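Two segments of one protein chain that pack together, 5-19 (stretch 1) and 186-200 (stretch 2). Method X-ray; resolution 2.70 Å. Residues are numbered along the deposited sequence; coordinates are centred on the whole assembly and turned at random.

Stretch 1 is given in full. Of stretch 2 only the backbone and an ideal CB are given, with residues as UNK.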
# COMPACT_ATOMS: atom_id res chain seq x y z
N VAL B 5 -11.41 -6.71 -4.30
CA VAL B 5 -11.32 -8.13 -3.96
C VAL B 5 -12.57 -8.81 -4.48
O VAL B 5 -13.69 -8.33 -4.24
CB VAL B 5 -11.16 -8.35 -2.45
CG1 VAL B 5 -11.48 -9.80 -2.06
CG2 VAL B 5 -9.74 -8.00 -2.04
N ALA B 6 -12.39 -9.94 -5.17
CA ALA B 6 -13.50 -10.68 -5.76
C ALA B 6 -13.27 -12.18 -5.65
O ALA B 6 -12.14 -12.65 -5.80
CB ALA B 6 -13.70 -10.30 -7.24
N GLN B 7 -14.34 -12.92 -5.37
CA GLN B 7 -14.29 -14.38 -5.35
C GLN B 7 -15.21 -14.92 -6.44
O GLN B 7 -16.42 -14.64 -6.43
CB GLN B 7 -14.69 -14.92 -3.98
CG GLN B 7 -14.51 -16.42 -3.86
CD GLN B 7 -14.85 -16.96 -2.49
OE1 GLN B 7 -15.37 -16.25 -1.63
NE2 GLN B 7 -14.51 -18.22 -2.27
N ASN B 8 -14.65 -15.69 -7.37
CA ASN B 8 -15.43 -16.18 -8.48
C ASN B 8 -16.23 -17.41 -8.06
O ASN B 8 -16.20 -17.84 -6.90
CB ASN B 8 -14.53 -16.49 -9.68
CG ASN B 8 -13.50 -17.56 -9.38
OD1 ASN B 8 -13.63 -18.32 -8.42
ND2 ASN B 8 -12.48 -17.64 -10.22
N SER B 9 -16.97 -17.98 -9.02
CA SER B 9 -17.80 -19.14 -8.72
C SER B 9 -16.96 -20.33 -8.28
O SER B 9 -17.37 -21.10 -7.40
CB SER B 9 -18.65 -19.50 -9.94
OG SER B 9 -19.47 -18.41 -10.33
N ALA B 10 -15.78 -20.49 -8.88
CA ALA B 10 -14.89 -21.59 -8.52
C ALA B 10 -14.27 -21.44 -7.14
O ALA B 10 -13.60 -22.37 -6.68
CB ALA B 10 -13.78 -21.72 -9.57
N GLY B 11 -14.45 -20.30 -6.48
CA GLY B 11 -13.88 -20.09 -5.17
C GLY B 11 -12.54 -19.38 -5.15
O GLY B 11 -11.99 -19.14 -4.06
N GLN B 12 -11.99 -19.03 -6.31
CA GLN B 12 -10.73 -18.32 -6.37
C GLN B 12 -10.93 -16.86 -5.99
O GLN B 12 -11.91 -16.23 -6.38
CB GLN B 12 -10.13 -18.42 -7.78
CG GLN B 12 -8.70 -17.93 -7.87
CD GLN B 12 -8.14 -18.05 -9.27
OE1 GLN B 12 -8.68 -17.49 -10.22
NE2 GLN B 12 -7.03 -18.77 -9.39
N ILE B 13 -10.00 -16.33 -5.20
CA ILE B 13 -10.07 -14.97 -4.67
C ILE B 13 -8.98 -14.15 -5.35
O ILE B 13 -7.80 -14.49 -5.29
CB ILE B 13 -9.92 -14.95 -3.14
CG1 ILE B 13 -11.04 -15.79 -2.52
CG2 ILE B 13 -9.96 -13.52 -2.62
CD1 ILE B 13 -11.05 -15.82 -1.02
N ILE B 14 -9.39 -13.05 -5.99
CA ILE B 14 -8.49 -12.18 -6.74
C ILE B 14 -8.45 -10.81 -6.08
O ILE B 14 -9.48 -10.26 -5.70
CB ILE B 14 -8.93 -12.06 -8.22
CG1 ILE B 14 -8.94 -13.44 -8.89
CG2 ILE B 14 -8.01 -11.11 -8.98
CD1 ILE B 14 -10.27 -14.15 -8.83
N HIS B 15 -7.24 -10.26 -5.97
CA HIS B 15 -7.01 -8.97 -5.33
C HIS B 15 -6.40 -8.03 -6.36
O HIS B 15 -5.26 -8.24 -6.80
CB HIS B 15 -6.10 -9.12 -4.11
CG HIS B 15 -5.99 -7.87 -3.29
ND1 HIS B 15 -5.58 -7.89 -1.97
CD2 HIS B 15 -6.24 -6.58 -3.58
CE1 HIS B 15 -5.58 -6.66 -1.49
NE2 HIS B 15 -5.98 -5.84 -2.45
N GLY B 16 -7.15 -7.00 -6.74
CA GLY B 16 -6.68 -6.00 -7.69
C GLY B 16 -6.46 -4.68 -6.99
O GLY B 16 -7.19 -4.32 -6.06
N ARG B 17 -5.46 -3.93 -7.45
CA ARG B 17 -5.08 -2.71 -6.76
C ARG B 17 -4.49 -1.72 -7.75
O ARG B 17 -3.52 -2.03 -8.45
CB ARG B 17 -4.07 -3.00 -5.64
CG ARG B 17 -4.04 -1.94 -4.56
CD ARG B 17 -2.99 -0.88 -4.82
NE ARG B 17 -3.34 0.37 -4.16
CZ ARG B 17 -3.04 0.69 -2.91
NH1 ARG B 17 -2.36 -0.16 -2.15
NH2 ARG B 17 -3.41 1.86 -2.42
N ASN B 18 -5.05 -0.52 -7.78
CA ASN B 18 -4.47 0.62 -8.49
C ASN B 18 -3.97 1.61 -7.46
O ASN B 18 -4.65 1.87 -6.46
CB ASN B 18 -5.49 1.29 -9.40
CG ASN B 18 -5.65 0.59 -10.74
OD1 ASN B 18 -5.10 -0.50 -10.95
ND2 ASN B 18 -6.39 1.20 -11.64
N LEU B 19 -2.78 2.15 -7.69
CA LEU B 19 -2.19 3.16 -6.81
C LEU B 19 -2.22 4.50 -7.54
O LEU B 19 -1.55 4.67 -8.56
CB LEU B 19 -0.77 2.79 -6.42
CG LEU B 19 -0.18 3.77 -5.40
CD1 LEU B 19 -0.46 3.26 -3.99
CD2 LEU B 19 1.31 3.97 -5.63
N UNK B 186 -19.39 -10.30 -14.56
CA UNK B 186 -20.09 -11.34 -13.84
C UNK B 186 -19.16 -12.21 -13.00
O UNK B 186 -17.96 -12.33 -13.26
CB UNK B 186 -20.87 -12.21 -14.83
N UNK B 187 -19.76 -12.85 -11.99
CA UNK B 187 -18.97 -13.65 -11.06
C UNK B 187 -18.34 -14.85 -11.76
O UNK B 187 -17.16 -15.15 -11.54
CB UNK B 187 -19.84 -14.12 -9.89
N UNK B 188 -19.11 -15.55 -12.59
CA UNK B 188 -18.63 -16.79 -13.18
C UNK B 188 -17.48 -16.52 -14.13
O UNK B 188 -17.50 -15.57 -14.92
CB UNK B 188 -19.76 -17.51 -13.91
N UNK B 189 -16.45 -17.37 -14.05
CA UNK B 189 -15.26 -17.29 -14.89
C UNK B 189 -14.48 -16.00 -14.69
O UNK B 189 -13.67 -15.63 -15.54
CB UNK B 189 -15.65 -17.42 -16.36
N UNK B 190 -14.69 -15.30 -13.58
CA UNK B 190 -13.91 -14.11 -13.28
C UNK B 190 -12.53 -14.54 -12.80
O UNK B 190 -12.40 -15.28 -11.82
CB UNK B 190 -14.61 -13.24 -12.23
N UNK B 191 -11.50 -14.11 -13.52
CA UNK B 191 -10.14 -14.50 -13.20
C UNK B 191 -9.23 -13.28 -13.14
O UNK B 191 -9.71 -12.14 -13.18
CB UNK B 191 -9.62 -15.51 -14.23
N UNK B 192 -7.93 -13.50 -13.05
CA UNK B 192 -7.00 -12.39 -12.96
C UNK B 192 -7.03 -11.51 -14.20
O UNK B 192 -6.83 -10.29 -14.11
CB UNK B 192 -5.58 -12.92 -12.73
N UNK B 193 -7.29 -12.10 -15.38
CA UNK B 193 -7.40 -11.29 -16.59
C UNK B 193 -8.66 -10.43 -16.57
O UNK B 193 -8.66 -9.33 -17.15
CB UNK B 193 -7.40 -12.19 -17.83
N UNK B 194 -9.73 -10.90 -15.93
CA UNK B 194 -10.90 -10.06 -15.72
C UNK B 194 -10.55 -8.87 -14.83
O UNK B 194 -11.01 -7.75 -15.08
CB UNK B 194 -12.04 -10.87 -15.10
N UNK B 195 -9.76 -9.11 -13.78
CA UNK B 195 -9.33 -8.02 -12.91
C UNK B 195 -8.50 -6.99 -13.67
O UNK B 195 -8.58 -5.79 -13.40
CB UNK B 195 -8.53 -8.57 -11.73
N UNK B 196 -7.69 -7.45 -14.63
CA UNK B 196 -6.92 -6.52 -15.45
C UNK B 196 -7.85 -5.63 -16.28
O UNK B 196 -7.57 -4.44 -16.47
CB UNK B 196 -5.96 -7.28 -16.36
N UNK B 197 -8.93 -6.20 -16.82
CA UNK B 197 -9.88 -5.40 -17.57
C UNK B 197 -10.54 -4.35 -16.68
O UNK B 197 -10.73 -3.20 -17.10
CB UNK B 197 -10.94 -6.30 -18.21
N UNK B 198 -10.90 -4.72 -15.45
CA UNK B 198 -11.52 -3.77 -14.52
C UNK B 198 -10.54 -2.66 -14.18
O UNK B 198 -10.85 -1.47 -14.33
CB UNK B 198 -11.98 -4.48 -13.25
N UNK B 199 -9.34 -3.02 -13.72
CA UNK B 199 -8.37 -2.03 -13.28
C UNK B 199 -7.93 -1.09 -14.40
O UNK B 199 -7.45 0.02 -14.12
CB UNK B 199 -7.15 -2.74 -12.69
N UNK B 200 -8.08 -1.50 -15.66
CA UNK B 200 -7.66 -0.69 -16.80
C UNK B 200 -8.77 0.20 -17.35
O UNK B 200 -8.52 0.98 -18.27
CB UNK B 200 -7.14 -1.60 -17.91

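Stretch 1 offers a hairpin: strand 5-7, a type I turn from Asn8 to Gly11, and strand 13-19, along which helix 192-199 runs at 26°. Position 186 has positive phi and nothing of stretch 1 near its ideal CB, so glycine suits best; it is Gly186.

At 187 the CB points sideways, 4.3 Å from Ser9 OG, with the carbonyls of Gln7 and Asn8 in reach of a longer chain. A long donor fits, lysine or arginine. Arg187 NH2 donates to Asn8 O at 3.2 Å, and Arg187 NE makes a weak bond to Gln7 O, also 3.2 Å.

Position 188 leads away, though its CB lies 3.7 Å from Ser9 OG; many polar chains would do. Arg188 is poorly ordered. Position 189, at phi 62°, favours glycine or asparagine, and with open space around its CB it takes Asn189. Its backbone N and Ala10 N both donate to one water.

At 190 the CB sits 4.1 Å from Asn8 CB, with Ala6 and Ile14 close by, so a large apolar chain is invited. Phe190 brings CE2 to 4.0 Å from Ala6 CB, while Ile14 CD1 meets the ring edge, 4.2 Å from CD2. Its carbonyl O accepts from Asn8 ND2 at 2.9 Å.

Position 191 points away just before the helix, a place for aspartate, asparagine, serine or threonine. Asp191 caps it, OD2 accepting from the backbone N of 194 at 3.2 Å. At 192 the CB is 4.8 Å from Ile14 CG2, but a long chain can turn outward; Glu192 does so. Its N and Gln12 OE1 share a water.

Position 193 is out of reach and tolerant: Lys193. The CB of 194 points toward stretch 1 but touches nothing there, so stretch 1 does not limit its size and many residues would serve; Ser194 OG donates to Asp191 OD2 at 2.8 Å.

The CB of 195 lies 3.8 Å from Ile14 CG2, beside bare Gly16. A flexible apolar chain fits. Met195 places CE 3.6 Å from Ile14 CG2 and CG 3.7 Å from Gly16 CA; a CB on Gly16 would lie 2.5 Å from Met195 SD, a clash.

Positions 196, 197 and 198 are out of reach, and stretch 1 sets no demand: Val196, Glu197, Val198.

The CB of 199 points toward stretch 1, 3.5 Å from Asn18 OD1, with Gly16 leaving room. Leucine, isoleucine or methionine would suit. Leu199 sets CD1 3.7 Å from Gly16 CA, and its backbone O accepts from Asn18 ND2 at 2.9 Å. Position 200 points away from stretch 1, so small or polar chains would do; Ser200 OG donates to Val196 O.

Stretch 2 (186-200) GRRNFDEKSMVEVLS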
# COMPACT_ATOMS: atom_id res chain seq x y z
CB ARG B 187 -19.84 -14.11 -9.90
CG ARG B 187 -19.06 -14.91 -8.87
CD ARG B 187 -19.93 -15.48 -7.77
NE ARG B 187 -19.12 -16.28 -6.85
CZ ARG B 187 -19.61 -16.99 -5.84
NH1 ARG B 187 -20.92 -17.01 -5.60
NH2 ARG B 187 -18.79 -17.68 -5.07
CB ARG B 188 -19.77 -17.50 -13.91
CG ARG B 188 -19.38 -18.87 -14.47
CD ARG B 188 -20.58 -19.70 -14.91
NE ARG B 188 -21.45 -20.05 -13.78
CZ ARG B 188 -22.69 -19.59 -13.59
NH1 ARG B 188 -23.25 -18.75 -14.45
NH2 ARG B 188 -23.37 -19.97 -12.52
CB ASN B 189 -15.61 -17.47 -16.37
CG ASN B 189 -16.14 -18.86 -16.69
OD1 ASN B 189 -15.91 -19.81 -15.94
ND2 ASN B 189 -16.83 -18.98 -17.81
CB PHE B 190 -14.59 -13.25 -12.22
CG PHE B 190 -13.93 -11.93 -12.01
CD1 PHE B 190 -14.37 -10.80 -12.68
CD2 PHE B 190 -12.85 -11.81 -11.15
CE1 PHE B 190 -13.76 -9.59 -12.49
CE2 PHE B 190 -12.23 -10.59 -10.97
CZ PHE B 190 -12.68 -9.48 -11.64
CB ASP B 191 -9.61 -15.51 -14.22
CG ASP B 191 -9.59 -14.95 -15.64
OD1 ASP B 191 -8.77 -15.42 -16.45
OD2 ASP B 191 -10.41 -14.04 -15.94
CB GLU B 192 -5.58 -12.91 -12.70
CG GLU B 192 -5.08 -13.95 -13.69
CD GLU B 192 -4.22 -13.36 -14.80
OE1 GLU B 192 -3.85 -12.17 -14.71
OE2 GLU B 192 -3.89 -14.11 -15.74
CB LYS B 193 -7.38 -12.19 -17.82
CG LYS B 193 -6.02 -12.83 -18.07
CD LYS B 193 -5.94 -13.45 -19.45
CE LYS B 193 -4.66 -14.27 -19.61
NZ LYS B 193 -3.44 -13.46 -19.35
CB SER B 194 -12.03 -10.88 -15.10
OG SER B 194 -12.31 -12.02 -15.89
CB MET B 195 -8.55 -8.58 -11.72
CG MET B 195 -8.22 -7.57 -10.65
SD MET B 195 -9.71 -6.87 -9.88
CE MET B 195 -10.28 -8.28 -8.92
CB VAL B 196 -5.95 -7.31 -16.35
CG1 VAL B 196 -5.31 -6.40 -17.39
CG2 VAL B 196 -4.89 -7.97 -15.51
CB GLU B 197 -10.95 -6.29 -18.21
CG GLU B 197 -12.00 -5.52 -19.01
CD GLU B 197 -12.96 -6.43 -19.76
OE1 GLU B 197 -12.74 -7.66 -19.75
OE2 GLU B 197 -13.95 -5.92 -20.34
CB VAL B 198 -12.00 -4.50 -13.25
CG1 VAL B 198 -12.54 -3.50 -12.23
CG2 VAL B 198 -13.05 -5.54 -13.59
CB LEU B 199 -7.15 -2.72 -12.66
CG LEU B 199 -7.41 -3.49 -11.37
CD1 LEU B 199 -6.17 -4.24 -10.92
CD2 LEU B 199 -7.90 -2.56 -10.25
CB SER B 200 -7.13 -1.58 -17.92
OG SER B 200 -6.02 -2.34 -17.47
O HOH W 1 -15.81 -19.13 -11.69
O HOH W 2 -7.04 -16.12 -11.94
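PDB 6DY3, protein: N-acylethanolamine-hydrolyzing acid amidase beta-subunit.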